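Local coordinates for nitrogenase molybdenum-iron protein beta chain (Clostridium pasteurianum, PDB 4WES) that forms, with the alpha chain, the molybdenum-iron component of nitrogenase, which reduces dinitrogen to ammonium, and shares an [8Fe-7S] cluster with that partner, at residues T266-I277 and K424-L433. Numbering follows the deposited sequence.
Sequences TPIGVSATDEFI and KVGYKGAIRL
T273 CG2 sits over the centre of the Y427 ring, 3.5 Å from its centroid and 13° off the normal, a CH-pi contact where the starts of helices 270-284 and 426-448 meet; the axes of segments 270-277 and 426-433 run nearly antiparallel (169°). T273 turns OG1 to the side of its own backbone N, where it donates to G269 O at 2.8 Å, and this leaves the methyl to face the ring. That carbonyl also accepts from T273 N. I277 CG1 comes in obliquely, 4.2 Å from Y427 CE2. At the loop end, I268 spreads its branches: CD1 lies against K424 CD, CG1 meets V425 CG1, and CG2 meets L433 CD1 at 3.9 Å, the two side chains roughly at right angles. A430 CB rests near CA of G269, the N-cap residue of helix 270-284. Main-chain bonds tie the loops leading into the two helices: P267, centre of an inverse gamma turn, offers its carbonyl to G426 N (O to N 2.8 Å), and a water accepts from G269 N while donating to K424 O and G426 O. At the ring edge, Y427 OH donates to D274 OD1 (2.6 Å), which accepts through its anti lone pair; the carboxylate is turned 59° from the ring plane. R296 NE forms a salt bridge with the same oxygen, and W519 of the alpha chain packs on Y427. Gripped by both phenol and arginine, this buried carboxylate is probably stabilised as an anion; the bond at the ring edge and the T273 methyl over the ring face probably limit movement of Y427.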
# COMPACT_ATOMS: atom_id res chain seq x y z
N THR B 266 16.10 -15.54 -11.47
CA THR B 266 16.03 -14.41 -10.55
C THR B 266 15.38 -14.89 -9.26
O THR B 266 14.32 -15.51 -9.34
CB THR B 266 15.19 -13.29 -11.18
OG1 THR B 266 15.73 -12.93 -12.45
CG2 THR B 266 15.13 -12.09 -10.29
N PRO B 267 15.98 -14.58 -8.09
CA PRO B 267 15.47 -15.25 -6.88
C PRO B 267 14.26 -14.51 -6.32
O PRO B 267 14.38 -13.73 -5.37
CB PRO B 267 16.70 -15.24 -5.93
CG PRO B 267 17.52 -14.09 -6.41
CD PRO B 267 17.36 -14.11 -7.92
N ILE B 268 13.09 -14.78 -6.91
CA ILE B 268 11.80 -14.28 -6.45
C ILE B 268 10.96 -15.46 -6.04
O ILE B 268 10.76 -16.39 -6.84
CB ILE B 268 11.09 -13.44 -7.54
CG1 ILE B 268 11.92 -12.21 -7.92
CG2 ILE B 268 9.69 -13.04 -7.07
CD1 ILE B 268 11.41 -11.47 -9.13
N GLY B 269 10.44 -15.42 -4.82
CA GLY B 269 9.58 -16.49 -4.30
C GLY B 269 10.32 -17.59 -3.59
O GLY B 269 11.51 -17.47 -3.28
N VAL B 270 9.60 -18.69 -3.35
CA VAL B 270 10.14 -19.76 -2.51
C VAL B 270 11.18 -20.57 -3.26
O VAL B 270 12.36 -20.59 -2.87
CB VAL B 270 9.02 -20.67 -1.95
CG1 VAL B 270 9.62 -21.75 -1.05
CG2 VAL B 270 7.96 -19.87 -1.20
N SER B 271 10.78 -21.29 -4.31
CA SER B 271 11.72 -22.17 -4.98
C SER B 271 12.89 -21.43 -5.59
O SER B 271 14.02 -21.90 -5.53
CB SER B 271 11.04 -23.06 -6.01
OG SER B 271 10.48 -22.30 -7.08
N ALA B 272 12.64 -20.25 -6.16
CA ALA B 272 13.75 -19.54 -6.81
C ALA B 272 14.75 -19.00 -5.77
O ALA B 272 15.94 -19.01 -6.01
CB ALA B 272 13.23 -18.44 -7.71
N THR B 273 14.28 -18.54 -4.62
CA THR B 273 15.23 -18.15 -3.57
C THR B 273 15.92 -19.39 -3.00
O THR B 273 17.15 -19.39 -2.81
CB THR B 273 14.57 -17.32 -2.47
OG1 THR B 273 13.97 -16.16 -3.06
CG2 THR B 273 15.60 -16.86 -1.46
N ASP B 274 15.16 -20.45 -2.75
CA ASP B 274 15.75 -21.70 -2.28
C ASP B 274 16.86 -22.15 -3.22
O ASP B 274 17.92 -22.60 -2.77
CB ASP B 274 14.68 -22.79 -2.22
CG ASP B 274 13.73 -22.70 -1.03
OD1 ASP B 274 13.91 -21.84 -0.13
OD2 ASP B 274 12.78 -23.53 -1.03
N GLU B 275 16.62 -22.10 -4.53
CA GLU B 275 17.62 -22.57 -5.50
C GLU B 275 18.90 -21.73 -5.45
O GLU B 275 20.03 -22.23 -5.62
CB GLU B 275 17.03 -22.57 -6.91
CG GLU B 275 16.02 -23.70 -7.09
CD GLU B 275 14.91 -23.43 -8.11
OE1 GLU B 275 14.96 -22.46 -8.92
OE2 GLU B 275 13.93 -24.24 -8.07
N PHE B 276 18.77 -20.43 -5.23
CA PHE B 276 19.91 -19.54 -5.05
C PHE B 276 20.68 -19.88 -3.79
O PHE B 276 21.90 -20.03 -3.85
CB PHE B 276 19.38 -18.07 -5.04
CG PHE B 276 20.38 -17.05 -4.60
CD1 PHE B 276 21.42 -16.67 -5.43
CD2 PHE B 276 20.28 -16.46 -3.37
CE1 PHE B 276 22.34 -15.72 -5.01
CE2 PHE B 276 21.19 -15.50 -2.95
CZ PHE B 276 22.23 -15.15 -3.77
N ILE B 277 20.01 -20.01 -2.66
CA ILE B 277 20.69 -20.34 -1.40
C ILE B 277 21.38 -21.71 -1.52
O ILE B 277 22.53 -21.89 -1.10
CB ILE B 277 19.69 -20.33 -0.24
CG1 ILE B 277 19.14 -18.93 -0.01
CG2 ILE B 277 20.31 -20.86 1.05
CD1 ILE B 277 20.15 -17.87 0.34
N LYS B 424 12.41 -7.01 -4.20
CA LYS B 424 11.49 -8.05 -4.56
C LYS B 424 12.08 -9.44 -4.48
O LYS B 424 11.34 -10.41 -4.55
CB LYS B 424 10.90 -7.83 -5.99
CG LYS B 424 11.96 -7.96 -7.12
CD LYS B 424 11.48 -7.77 -8.56
CE LYS B 424 12.37 -6.80 -9.37
NZ LYS B 424 11.66 -6.31 -10.59
N VAL B 425 13.41 -9.52 -4.39
CA VAL B 425 14.11 -10.79 -4.34
C VAL B 425 14.31 -11.29 -2.91
O VAL B 425 14.21 -10.54 -1.93
CB VAL B 425 15.48 -10.70 -5.05
CG1 VAL B 425 15.30 -10.36 -6.51
CG2 VAL B 425 16.44 -9.74 -4.34
N GLY B 426 14.66 -12.56 -2.81
CA GLY B 426 14.92 -13.17 -1.53
C GLY B 426 13.67 -13.46 -0.73
O GLY B 426 12.55 -13.18 -1.15
N TYR B 427 13.84 -14.07 0.45
CA TYR B 427 12.71 -14.28 1.33
C TYR B 427 12.15 -12.94 1.80
O TYR B 427 10.92 -12.79 1.89
CB TYR B 427 13.10 -15.18 2.51
CG TYR B 427 13.74 -16.47 2.06
CD1 TYR B 427 13.05 -17.40 1.28
CD2 TYR B 427 15.04 -16.80 2.43
CE1 TYR B 427 13.64 -18.59 0.85
CE2 TYR B 427 15.63 -17.97 2.01
CZ TYR B 427 14.93 -18.87 1.23
OH TYR B 427 15.54 -20.02 0.81
N LYS B 428 13.02 -11.97 2.05
CA LYS B 428 12.60 -10.65 2.47
C LYS B 428 11.71 -9.96 1.42
O LYS B 428 10.67 -9.37 1.72
CB LYS B 428 13.85 -9.80 2.72
CG LYS B 428 13.65 -8.36 3.14
CD LYS B 428 14.90 -7.53 3.44
CE LYS B 428 14.47 -6.08 3.70
NZ LYS B 428 15.57 -5.07 3.73
N GLY B 429 12.14 -10.03 0.17
CA GLY B 429 11.38 -9.45 -0.92
C GLY B 429 10.07 -10.17 -1.15
O GLY B 429 9.04 -9.55 -1.46
N ALA B 430 10.07 -11.49 -0.98
CA ALA B 430 8.85 -12.27 -1.12
C ALA B 430 7.82 -11.88 -0.07
O ALA B 430 6.62 -11.79 -0.38
CB ALA B 430 9.17 -13.76 -1.02
N ILE B 431 8.27 -11.65 1.16
CA ILE B 431 7.38 -11.20 2.22
C ILE B 431 6.74 -9.87 1.82
O ILE B 431 5.53 -9.67 1.97
CB ILE B 431 8.16 -11.09 3.55
CG1 ILE B 431 8.45 -12.50 4.08
CG2 ILE B 431 7.43 -10.24 4.59
CD1 ILE B 431 9.51 -12.52 5.21
N ARG B 432 7.54 -8.94 1.32
CA ARG B 432 7.02 -7.64 0.89
C ARG B 432 6.00 -7.80 -0.21
O ARG B 432 4.95 -7.12 -0.21
CB ARG B 432 8.15 -6.74 0.44
CG ARG B 432 9.08 -6.28 1.56
CD ARG B 432 8.53 -5.09 2.36
NE ARG B 432 8.14 -3.95 1.53
CZ ARG B 432 7.54 -2.85 1.97
NH1 ARG B 432 7.25 -2.69 3.26
NH2 ARG B 432 7.23 -1.88 1.12
N LEU B 433 6.25 -8.69 -1.16
CA LEU B 433 5.29 -8.95 -2.25
C LEU B 433 3.97 -9.50 -1.73
O LEU B 433 2.90 -9.08 -2.19
CB LEU B 433 5.89 -9.90 -3.29
CG LEU B 433 6.91 -9.29 -4.24
CD1 LEU B 433 7.60 -10.40 -5.01
CD2 LEU B 433 6.27 -8.26 -5.17
O HOH W 1 11.22 -12.99 -3.55